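Local atomic coordinates of multiheme cytochrome cf (Carboxydothermus ferrireducens DSM 11255, PDB entry 6QVM), a protein that probably serves as an extracellular Fe(III) reductase, passing electrons through eleven c-type hemes to insoluble substrates from its place in the bacterial S-layer. Residues K248-F253 and S268-V273; P220-G225 and P357-A362; T629-A634 and Y674-P679. One frame throughout, in Å; residues are numbered along the deposited sequence.

From the N terminus, the chain first reaches contact 2 at 220-225, the loop leading into helix 226-233, and does not complete it until 357-362, which carries the short helix 359-362. Contact 1 is nested inside that long loop: 248-253 pairs with 268-273 after a short excursion, adding an edge strand to a five-stranded antiparallel sheet. The centres of contacts 1 and 2 lie about 27 Å apart, without touching. Contact 3 follows in series, near the C terminus. It joins the turns after helix 606-628 to the tail after helix 661-672, with its centre more than 70 Å from the centres of the other two.

Contact 1 (K248-F253 and S268-V273)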
loop_
_atom_site.group_PDB
_atom_site.type_symbol
_atom_site.label_atom_id
_atom_site.label_comp_id
_atom_site.label_asym_id
_atom_site.label_seq_id
_atom_site.Cartn_x
_atom_site.Cartn_y
_atom_site.Cartn_z
ATOM N N LYS A 248 -1.543 -7.362 -17.402
ATOM C CA LYS A 248 -1.000 -8.695 -17.609
ATOM C C LYS A 248 -0.606 -8.898 -19.065
ATOM O O LYS A 248 -0.996 -8.133 -19.952
ATOM C CB LYS A 248 -2.006 -9.783 -17.214
ATOM C CG LYS A 248 -2.364 -9.804 -15.740
ATOM C CD LYS A 248 -1.109 -9.949 -14.905
ATOM C CE LYS A 248 -1.441 -10.140 -13.444
ATOM N NZ LYS A 248 -0.212 -10.207 -12.616
ATOM N N THR A 249 0.167 -9.955 -19.298
ATOM C CA THR A 249 0.357 -10.515 -20.625
ATOM C C THR A 249 -0.537 -11.740 -20.787
ATOM O O THR A 249 -0.912 -12.383 -19.800
ATOM C CB THR A 249 1.826 -10.887 -20.856
ATOM O OG1 THR A 249 2.264 -11.796 -19.837
ATOM C CG2 THR A 249 2.711 -9.644 -20.851
ATOM N N PRO A 250 -0.924 -12.074 -22.026
ATOM C CA PRO A 250 -1.916 -13.152 -22.226
ATOM C C PRO A 250 -1.535 -14.510 -21.645
ATOM O O PRO A 250 -2.427 -15.247 -21.207
ATOM C CB PRO A 250 -2.049 -13.208 -23.754
ATOM C CG PRO A 250 -1.795 -11.808 -24.180
ATOM C CD PRO A 250 -0.712 -11.293 -23.259
ATOM N N ASP A 251 -0.250 -14.882 -21.627
ATOM C CA ASP A 251 0.112 -16.204 -21.115
ATOM C C ASP A 251 -0.217 -16.361 -19.634
ATOM O O ASP A 251 -0.276 -17.490 -19.136
ATOM C CB ASP A 251 1.601 -16.486 -21.362
ATOM C CG ASP A 251 2.502 -15.366 -20.873
ATOM O OD1 ASP A 251 2.545 -15.118 -19.649
ATOM O OD2 ASP A 251 3.172 -14.735 -21.719
ATOM N N PHE A 252 -0.441 -15.251 -18.928
ATOM C CA PHE A 252 -0.806 -15.303 -17.516
ATOM C C PHE A 252 -2.114 -16.053 -17.289
ATOM O O PHE A 252 -2.312 -16.649 -16.223
ATOM C CB PHE A 252 -0.898 -13.873 -16.976
ATOM C CG PHE A 252 -1.484 -13.760 -15.593
ATOM C CD1 PHE A 252 -0.700 -13.971 -14.468
ATOM C CD2 PHE A 252 -2.817 -13.413 -15.418
ATOM C CE1 PHE A 252 -1.234 -13.845 -13.201
ATOM C CE2 PHE A 252 -3.354 -13.285 -14.156
ATOM C CZ PHE A 252 -2.561 -13.496 -13.046
ATOM N N PHE A 253 -3.011 -16.045 -18.270
ATOM C CA PHE A 253 -4.327 -16.645 -18.107
ATOM C C PHE A 253 -4.407 -18.078 -18.618
ATOM O O PHE A 253 -5.493 -18.660 -18.601
ATOM C CB PHE A 253 -5.389 -15.786 -18.807
ATOM C CG PHE A 253 -5.523 -14.403 -18.234
ATOM C CD1 PHE A 253 -6.356 -14.163 -17.153
ATOM C CD2 PHE A 253 -4.821 -13.341 -18.779
ATOM C CE1 PHE A 253 -6.479 -12.892 -16.621
ATOM C CE2 PHE A 253 -4.944 -12.067 -18.256
ATOM C CZ PHE A 253 -5.770 -11.843 -17.173
ATOM N N SER A 268 -1.470 -13.823 -29.721
ATOM C CA SER A 268 -0.276 -13.202 -30.282
ATOM C C SER A 268 -0.543 -11.819 -30.871
ATOM O O SER A 268 0.412 -11.076 -31.117
ATOM C CB SER A 268 0.341 -14.112 -31.347
ATOM O OG SER A 268 -0.633 -14.514 -32.290
ATOM N N ASP A 269 -1.806 -11.453 -31.094
ATOM C CA ASP A 269 -2.126 -10.077 -31.447
ATOM C C ASP A 269 -2.150 -9.160 -30.232
ATOM O O ASP A 269 -2.185 -7.935 -30.397
ATOM C CB ASP A 269 -3.482 -10.008 -32.156
ATOM C CG ASP A 269 -3.598 -11.007 -33.294
ATOM O OD1 ASP A 269 -2.727 -11.003 -34.195
ATOM O OD2 ASP A 269 -4.557 -11.808 -33.270
ATOM N N VAL A 270 -2.126 -9.724 -29.026
ATOM C CA VAL A 270 -2.332 -8.972 -27.796
ATOM C C VAL A 270 -0.985 -8.637 -27.176
ATOM O O VAL A 270 -0.128 -9.512 -27.010
ATOM C CB VAL A 270 -3.212 -9.753 -26.808
ATOM C CG1 VAL A 270 -3.524 -8.902 -25.586
ATOM C CG2 VAL A 270 -4.490 -10.204 -27.488
ATOM N N ARG A 271 -0.802 -7.368 -26.831
ATOM C CA ARG A 271 0.377 -6.924 -26.102
ATOM C C ARG A 271 0.152 -6.990 -24.594
ATOM O O ARG A 271 0.984 -7.528 -23.858
ATOM C CB ARG A 271 0.730 -5.500 -26.529
ATOM C CG ARG A 271 2.155 -5.113 -26.249
ATOM C CD ARG A 271 2.426 -3.699 -26.660
ATOM N NE ARG A 271 2.803 -3.556 -28.064
ATOM C CZ ARG A 271 4.020 -3.811 -28.535
ATOM N NH1 ARG A 271 4.298 -3.639 -29.817
ATOM N NH2 ARG A 271 4.973 -4.216 -27.717
ATOM N N TYR A 272 -0.962 -6.435 -24.118
ATOM C CA TYR A 272 -1.275 -6.418 -22.697
ATOM C C TYR A 272 -2.752 -6.712 -22.484
ATOM O O TYR A 272 -3.587 -6.447 -23.352
ATOM C CB TYR A 272 -0.935 -5.068 -22.053
ATOM C CG TYR A 272 0.543 -4.822 -21.894
ATOM C CD1 TYR A 272 1.323 -5.661 -21.110
ATOM C CD2 TYR A 272 1.160 -3.751 -22.526
ATOM C CE1 TYR A 272 2.672 -5.440 -20.957
ATOM C CE2 TYR A 272 2.514 -3.524 -22.384
ATOM C CZ TYR A 272 3.264 -4.371 -21.594
ATOM O OH TYR A 272 4.613 -4.159 -21.439
ATOM N N VAL A 273 -3.066 -7.260 -21.313
ATOM C CA VAL A 273 -4.440 -7.457 -20.869
ATOM C C VAL A 273 -4.675 -6.572 -19.654
ATOM O O VAL A 273 -3.909 -6.623 -18.684
ATOM C CB VAL A 273 -4.723 -8.930 -20.530
ATOM C CG1 VAL A 273 -6.175 -9.106 -20.092
ATOM C CG2 VAL A 273 -4.394 -9.822 -21.715
#
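Lys248 and Val273 face each other as an antiparallel hydrogen-bonded pair, the one bridge that joins these two segments. Lys248 N donates to Val273 O at 2.8 Å, lying in the plane of that carbonyl, and Val273 N returns a bond to Lys248 O at 2.6 Å with its N-H nearly straight (170°) but the donor tilted 31° from the plane of the Lys248 carbonyl. Lys248 O also receives a CA-H contact from Tyr272. Past Thr249 the first segment leaves the sheet and curls into a 3-10 turn, 250-253.

The apolar part of the contact is centred on Val273, whose two methyls have separate partners. CG1, anti to the backbone N (chi1 -179°), meets CE2 of the Phe253 ring at 3.7 Å, the two side chains reaching toward each other tip to tip. CG2 turns instead to the pyrrolidine of Pro250, 4.1 Å from its CG. The same Pro250 CG rests 3.6 Å from Val270 CB, where the two side chains cross obliquely, and this one proline carbon thereby touches both valines. The Phe253 ring is held from within its own turn as well: Phe252 CD2 stands over the centre of one face, and Pro250 O lies at its edge, in plane. Leu280 and Phe282 of strand 279-284 pack against this group from the next strand.

Tyr272 presents its ring edge to Lys248 O, while its hydroxyl bonds to Glu342; the ammonium of Lys248 is taken by Asn245. Strand 270-275 carries a classic beta bulge, Arg271 and Tyr272 together pairing with the single residue Val283. The whole is the edge of a five-stranded antiparallel meander, with its short first strand paired to the second and a 3-10 turn packed on the face that carries Val273.

Contact 2 (P220-G225 and P357-A362). With HEC (heme c), chain G.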
loop_
_atom_site.group_PDB
_atom_site.type_symbol
_atom_site.label_atom_id
_atom_site.label_comp_id
_atom_site.label_asym_id
_atom_site.label_seq_id
_atom_site.Cartn_x
_atom_site.Cartn_y
_atom_site.Cartn_z
ATOM N N PRO A 220 19.048 7.886 -7.315
ATOM C CA PRO A 220 17.873 8.162 -6.469
ATOM C C PRO A 220 16.550 7.988 -7.191
ATOM O O PRO A 220 15.515 7.871 -6.529
ATOM C CB PRO A 220 18.080 9.620 -6.035
ATOM C CG PRO A 220 19.557 9.850 -6.184
ATOM C CD PRO A 220 19.969 9.034 -7.372
ATOM N N THR A 221 16.551 7.942 -8.520
ATOM C CA THR A 221 15.331 7.884 -9.307
ATOM C C THR A 221 15.019 6.492 -9.842
ATOM O O THR A 221 13.981 6.315 -10.488
ATOM C CB THR A 221 15.429 8.860 -10.480
ATOM O OG1 THR A 221 16.672 8.644 -11.153
ATOM C CG2 THR A 221 15.361 10.297 -9.985
ATOM N N ALA A 222 15.872 5.502 -9.586
ATOM C CA ALA A 222 15.693 4.173 -10.157
ATOM C C ALA A 222 14.694 3.360 -9.342
ATOM O O ALA A 222 14.540 3.556 -8.134
ATOM C CB ALA A 222 17.027 3.429 -10.238
ATOM N N TYR A 223 14.026 2.430 -10.021
ATOM C CA TYR A 223 13.024 1.569 -9.411
ATOM C C TYR A 223 13.567 0.157 -9.232
ATOM O O TYR A 223 14.399 -0.311 -10.015
ATOM C CB TYR A 223 11.741 1.542 -10.252
ATOM C CG TYR A 223 10.926 2.814 -10.133
ATOM C CD1 TYR A 223 11.286 3.960 -10.836
ATOM C CD2 TYR A 223 9.805 2.873 -9.314
ATOM C CE1 TYR A 223 10.553 5.125 -10.733
ATOM C CE2 TYR A 223 9.065 4.038 -9.198
ATOM C CZ TYR A 223 9.443 5.157 -9.913
ATOM O OH TYR A 223 8.704 6.309 -9.798
ATOM N N ALA A 224 13.086 -0.523 -8.188
ATOM C CA ALA A 224 13.577 -1.850 -7.831
ATOM C C ALA A 224 12.641 -2.977 -8.241
ATOM O O ALA A 224 13.111 -4.087 -8.508
ATOM C CB ALA A 224 13.821 -1.932 -6.321
ATOM N N GLY A 225 11.337 -2.722 -8.297
ATOM C CA GLY A 225 10.373 -3.767 -8.579
ATOM C C GLY A 225 9.763 -4.335 -7.313
ATOM O O GLY A 225 10.455 -4.487 -6.301
ATOM N N PRO A 357 10.443 5.901 -6.070
ATOM C CA PRO A 357 11.596 5.111 -6.531
ATOM C C PRO A 357 12.348 4.510 -5.354
ATOM O O PRO A 357 12.731 5.213 -4.420
ATOM C CB PRO A 357 12.452 6.142 -7.277
ATOM C CG PRO A 357 11.505 7.273 -7.596
ATOM C CD PRO A 357 10.552 7.317 -6.450
ATOM N N GLY A 358 12.560 3.198 -5.396
ATOM C CA GLY A 358 13.084 2.515 -4.230
ATOM C C GLY A 358 14.331 1.681 -4.452
ATOM O O GLY A 358 14.727 0.919 -3.567
ATOM N N ALA A 359 14.966 1.818 -5.621
ATOM C CA ALA A 359 16.148 1.011 -5.916
ATOM C C ALA A 359 17.279 1.330 -4.946
ATOM O O ALA A 359 17.934 0.426 -4.413
ATOM C CB ALA A 359 16.597 1.231 -7.359
ATOM N N LEU A 360 17.534 2.620 -4.714
ATOM C CA LEU A 360 18.574 3.006 -3.764
ATOM C C LEU A 360 18.239 2.526 -2.356
ATOM O O LEU A 360 19.124 2.077 -1.619
ATOM C CB LEU A 360 18.775 4.520 -3.783
ATOM C CG LEU A 360 19.832 5.102 -2.833
ATOM C CD1 LEU A 360 21.190 4.459 -3.055
ATOM C CD2 LEU A 360 19.922 6.614 -3.005
ATOM N N HIS A 361 16.964 2.610 -1.966
ATOM C CA HIS A 361 16.551 2.079 -0.671
ATOM C C HIS A 361 16.741 0.567 -0.613
ATOM O O HIS A 361 17.239 0.027 0.381
ATOM C CB HIS A 361 15.094 2.436 -0.391
ATOM C CG HIS A 361 14.502 1.663 0.740
ATOM N ND1 HIS A 361 14.843 1.893 2.055
ATOM C CD2 HIS A 361 13.611 0.643 0.754
ATOM C CE1 HIS A 361 14.169 1.065 2.834
ATOM N NE2 HIS A 361 13.422 0.288 2.068
ATOM N N ALA A 362 16.356 -0.134 -1.683
ATOM C CA ALA A 362 16.436 -1.590 -1.698
ATOM C C ALA A 362 17.872 -2.100 -1.647
ATOM O O ALA A 362 18.092 -3.255 -1.264
ATOM C CB ALA A 362 15.736 -2.140 -2.942
HETATM FE FE HEC G . 12.439 -1.173 2.867
HETATM C CHA HEC G . 12.208 0.691 5.747
HETATM C CHB HEC G . 9.491 0.207 1.751
HETATM C CHC HEC G . 12.809 -2.780 -0.150
HETATM C CHD HEC G . 15.023 -3.032 4.150
HETATM N NA HEC G . 11.088 0.167 3.611
HETATM C C1A HEC G . 11.201 0.843 4.813
HETATM C C2A HEC G . 10.060 1.729 4.932
HETATM C C3A HEC G . 9.309 1.594 3.833
HETATM C C4A HEC G . 9.940 0.609 2.984
HETATM C CMA HEC G . 7.998 2.350 3.531
HETATM C CAA HEC G . 9.786 2.675 6.120
HETATM C CBA HEC G . 10.539 3.978 5.844
HETATM C CGA HEC G . 10.334 4.954 6.975
HETATM O O1A HEC G . 10.465 4.555 8.167
HETATM O O2A HEC G . 10.040 6.142 6.672
HETATM N NB HEC G . 11.323 -1.316 1.135
HETATM C C1B HEC G . 10.226 -0.526 0.838
HETATM C C2B HEC G . 9.993 -0.603 -0.595
HETATM C C3B HEC G . 10.906 -1.445 -1.119
HETATM C C4B HEC G . 11.760 -1.901 -0.036
HETATM C CMB HEC G . 8.840 0.118 -1.332
HETATM C CAB HEC G . 11.067 -1.860 -2.601
HETATM C CBB HEC G . 11.562 -0.661 -3.440
HETATM N NC HEC G . 13.658 -2.645 2.150
HETATM C C1C HEC G . 13.649 -3.160 0.869
HETATM C C2C HEC G . 14.774 -4.060 0.709
HETATM C C3C HEC G . 15.353 -4.196 1.920
HETATM C C4C HEC G . 14.680 -3.277 2.833
HETATM C CMC HEC G . 15.049 -4.907 -0.559
HETATM C CAC HEC G . 16.547 -5.118 2.290
HETATM C CBC HEC G . 17.804 -4.720 1.497
HETATM N ND HEC G . 13.443 -1.171 4.671
HETATM C C1D HEC G . 14.512 -2.023 4.952
HETATM C C2D HEC G . 15.009 -1.700 6.266
HETATM C C3D HEC G . 14.146 -0.537 6.768
HETATM C C4D HEC G . 13.192 -0.278 5.714
HETATM C CMD HEC G . 16.186 -2.376 6.993
HETATM C CAD HEC G . 14.284 0.184 8.124
HETATM C CBD HEC G . 13.601 -0.657 9.192
HETATM C CGD HEC G . 12.125 -0.694 8.897
HETATM O O1D HEC G . 11.461 0.363 9.058
HETATM O O2D HEC G . 11.616 -1.773 8.499
HETATM O O HOH W 1 16.110 4.781 -6.145
#
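Ala222 and Ala359 form the dense centre of the contact, where the loop meets the N-terminal end of the short helix 359-362. Ala359 N donates to Ala222 O at 3.1 Å, approaching from above the carbonyl plane, and the CB methyls of the two residues stand 3.6 Å apart. Ala224 CB continues this apolar seam, lying 3.9 Å from Ala362 CB and equally near CBB of the heme. At Gly358, the N-cap of the helix, heme CBB occupies the place a CB would need, so the heme edge packs directly on the glycine backbone, with Gly358 O 3.5 Å from CBB. Glu352 ties the two segments together: OE1 accepts from Ala224 N and Gly358 N, OE2 from Gly225 N.

Next to these alanines Tyr223 lays its ring across Pro357. Its CB bond heads away from 357-362, but the ring turns back, and Pro357 CA sits over one ring face, offset toward the rim, in a CH-pi contact 3.9 Å from the centroid. Pro357 CG reaches the hydroxyl end of the tyrosine.

The surface side is looser. The side chains of Pro220 and Thr221 point away from 357-362, although their carbonyls still rest on Pro357 CB. Leu360 CD2 comes no nearer to Pro220 than 4.3 Å, at CA, and a water bridges Ala222 O and Leu360 N, accepting a bond from the latter at 3.0 Å.

Two residues on from Ala359, His361 NE2 binds the heme iron at 1.9 Å, its ND1 oriented by a bond to Asp366 O. With His233 as the second ligand, this is the bis-histidine coordination common in multiheme cytochromes c, one ligand arriving from a CXXCH motif and the other from a distant part of the chain.

Contact 3 (T629-A634 and Y674-P679); sequences TTYAAA and YLTQIP
The phenol ring of Tyr631 is the flat group that carries this contact, and both of its principal neighbours come to it obliquely. Ile678 CG2 lies 3.3 Å from the ring atom CD2 and touches the adjacent CE2 as well. The backbone carbonyl of Leu675 approaches the same flank nearer the hydroxyl end, with Leu675 O 3.4 Å from Tyr631 CE2. Beyond the ring, Tyr631 OH comes within 4.2 Å of the methyl CG2 of Thr676.

Ile678 serves two partners with two branches. CG1 is roughly anti to the backbone N (chi1 -158°), and the chain continues extended (chi2 -166°), which carries CD1 to 3.5 Å from Ala634 CB. Its other branch, CG2, keeps to the tyrosine. Tyr631 and Ala634 thus both pack on Ile678, their CB atoms directed toward the second segment.

That arrangement follows from the backbone of 629-634, which makes two overlapping beta turns. The first, type I, is closed by Ala632 N on Thr629 O at 2.8 Å; the second, type II, runs from Tyr631 to Ala634 and is closed by the longer bond of Ala634 N to Tyr631 O at 3.2 Å. Asp637 and Tyr640, from the loop leading to helix 641-652, also touch Ile678.

The two segments share no hydrogen bond or salt bridge and bury just 222 Å² between them. Adhesion therefore rests mainly on van der Waals contact between an aromatic ring, an isoleucine and one alanine methyl, with a backbone carbonyl also lying against the phenol ring: a small, largely hydrophobic patch at the surface that sets the C-terminal tail against the turns following helix 606-628.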
loop_
_atom_site.group_PDB
_atom_site.type_symbol
_atom_site.label_atom_id
_atom_site.label_comp_id
_atom_site.label_asym_id
_atom_site.label_seq_id
_atom_site.Cartn_x
_atom_site.Cartn_y
_atom_site.Cartn_z
ATOM N N THR A 629 -39.136 27.878 25.456
ATOM C CA THR A 629 -40.104 28.895 25.847
ATOM C C THR A 629 -40.898 28.419 27.065
ATOM O O THR A 629 -40.402 28.483 28.194
ATOM C CB THR A 629 -41.042 29.246 24.685
ATOM O OG1 THR A 629 -40.260 29.593 23.534
ATOM C CG2 THR A 629 -41.926 30.443 25.054
ATOM N N THR A 630 -42.108 27.894 26.840
ATOM C CA THR A 630 -43.128 27.839 27.892
ATOM C C THR A 630 -42.659 27.031 29.102
ATOM O O THR A 630 -42.743 27.498 30.248
ATOM C CB THR A 630 -44.429 27.265 27.333
ATOM O OG1 THR A 630 -44.330 25.839 27.284
ATOM C CG2 THR A 630 -44.650 27.777 25.914
ATOM N N TYR A 631 -42.140 25.826 28.869
ATOM C CA TYR A 631 -41.682 24.974 29.968
ATOM C C TYR A 631 -40.261 25.291 30.404
ATOM O O TYR A 631 -39.662 24.480 31.130
ATOM C CB TYR A 631 -41.789 23.495 29.577
ATOM C CG TYR A 631 -43.192 23.066 29.215
ATOM C CD1 TYR A 631 -43.630 23.103 27.891
ATOM C CD2 TYR A 631 -44.079 22.627 30.193
ATOM C CE1 TYR A 631 -44.910 22.722 27.546
ATOM C CE2 TYR A 631 -45.366 22.236 29.863
ATOM C CZ TYR A 631 -45.778 22.284 28.536
ATOM O OH TYR A 631 -47.058 21.894 28.197
ATOM N N ALA A 632 -39.711 26.437 29.983
ATOM C CA ALA A 632 -38.343 26.769 30.355
ATOM C C ALA A 632 -38.200 26.813 31.863
ATOM O O ALA A 632 -39.159 27.054 32.596
ATOM C CB ALA A 632 -37.912 28.111 29.758
ATOM N N ALA A 633 -36.986 26.545 32.315
ATOM C CA ALA A 633 -36.601 26.548 33.721
ATOM C C ALA A 633 -37.332 25.494 34.540
ATOM O O ALA A 633 -37.279 25.535 35.774
ATOM C CB ALA A 633 -36.779 27.934 34.360
ATOM N N ALA A 634 -38.024 24.555 33.888
ATOM C CA ALA A 634 -38.143 23.235 34.489
ATOM C C ALA A 634 -36.827 22.480 34.388
ATOM O O ALA A 634 -36.787 21.269 34.658
ATOM C CB ALA A 634 -39.273 22.447 33.824
ATOM N N TYR A 674 -44.368 13.280 27.309
ATOM C CA TYR A 674 -43.604 13.652 28.489
ATOM C C TYR A 674 -43.544 15.158 28.718
ATOM O O TYR A 674 -42.967 15.574 29.724
ATOM C CB TYR A 674 -42.182 13.091 28.395
ATOM C CG TYR A 674 -41.972 11.760 29.097
ATOM C CD1 TYR A 674 -42.366 10.568 28.507
ATOM C CD2 TYR A 674 -41.356 11.698 30.339
ATOM C CE1 TYR A 674 -42.167 9.355 29.131
ATOM C CE2 TYR A 674 -41.155 10.488 30.976
ATOM C CZ TYR A 674 -41.560 9.319 30.369
ATOM O OH TYR A 674 -41.357 8.112 31.000
ATOM N N LEU A 675 -44.118 15.993 27.848
ATOM C CA LEU A 675 -44.149 17.431 28.094
ATOM C C LEU A 675 -45.443 17.919 28.739
ATOM O O LEU A 675 -45.390 18.862 29.537
ATOM C CB LEU A 675 -43.885 18.224 26.802
ATOM C CG LEU A 675 -44.564 18.044 25.436
ATOM C CD1 LEU A 675 -46.032 18.437 25.449
ATOM C CD2 LEU A 675 -43.817 18.870 24.410
ATOM N N THR A 676 -46.595 17.309 28.444
ATOM C CA THR A 676 -47.799 17.604 29.209
ATOM C C THR A 676 -47.887 16.766 30.473
ATOM O O THR A 676 -48.895 16.844 31.184
ATOM C CB THR A 676 -49.052 17.389 28.362
ATOM O OG1 THR A 676 -49.100 16.031 27.912
ATOM C CG2 THR A 676 -49.083 18.327 27.169
ATOM N N GLN A 677 -46.858 15.961 30.752
ATOM C CA GLN A 677 -46.718 15.247 32.016
ATOM C C GLN A 677 -45.624 15.870 32.876
ATOM O O GLN A 677 -44.950 15.183 33.647
ATOM C CB GLN A 677 -46.441 13.766 31.771
ATOM C CG GLN A 677 -47.688 12.893 31.769
ATOM C CD GLN A 677 -47.963 12.280 33.124
ATOM O OE1 GLN A 677 -47.042 12.046 33.905
ATOM N NE2 GLN A 677 -49.233 12.021 33.414
ATOM N N ILE A 678 -45.446 17.178 32.734
ATOM C CA ILE A 678 -44.466 17.960 33.477
ATOM C C ILE A 678 -45.232 18.839 34.461
ATOM O O ILE A 678 -46.427 19.100 34.253
ATOM C CB ILE A 678 -43.624 18.816 32.520
ATOM C CG1 ILE A 678 -42.280 19.216 33.125
ATOM C CG2 ILE A 678 -44.373 20.070 32.184
ATOM C CD1 ILE A 678 -41.593 20.323 32.341
ATOM N N PRO A 679 -44.608 19.298 35.545
ATOM C CA PRO A 679 -45.211 20.387 36.325
ATOM C C PRO A 679 -45.244 21.692 35.544
ATOM O O PRO A 679 -44.197 22.291 35.275
ATOM C CB PRO A 679 -44.298 20.487 37.556
ATOM C CG PRO A 679 -43.736 19.108 37.705
ATOM C CD PRO A 679 -43.549 18.602 36.297
#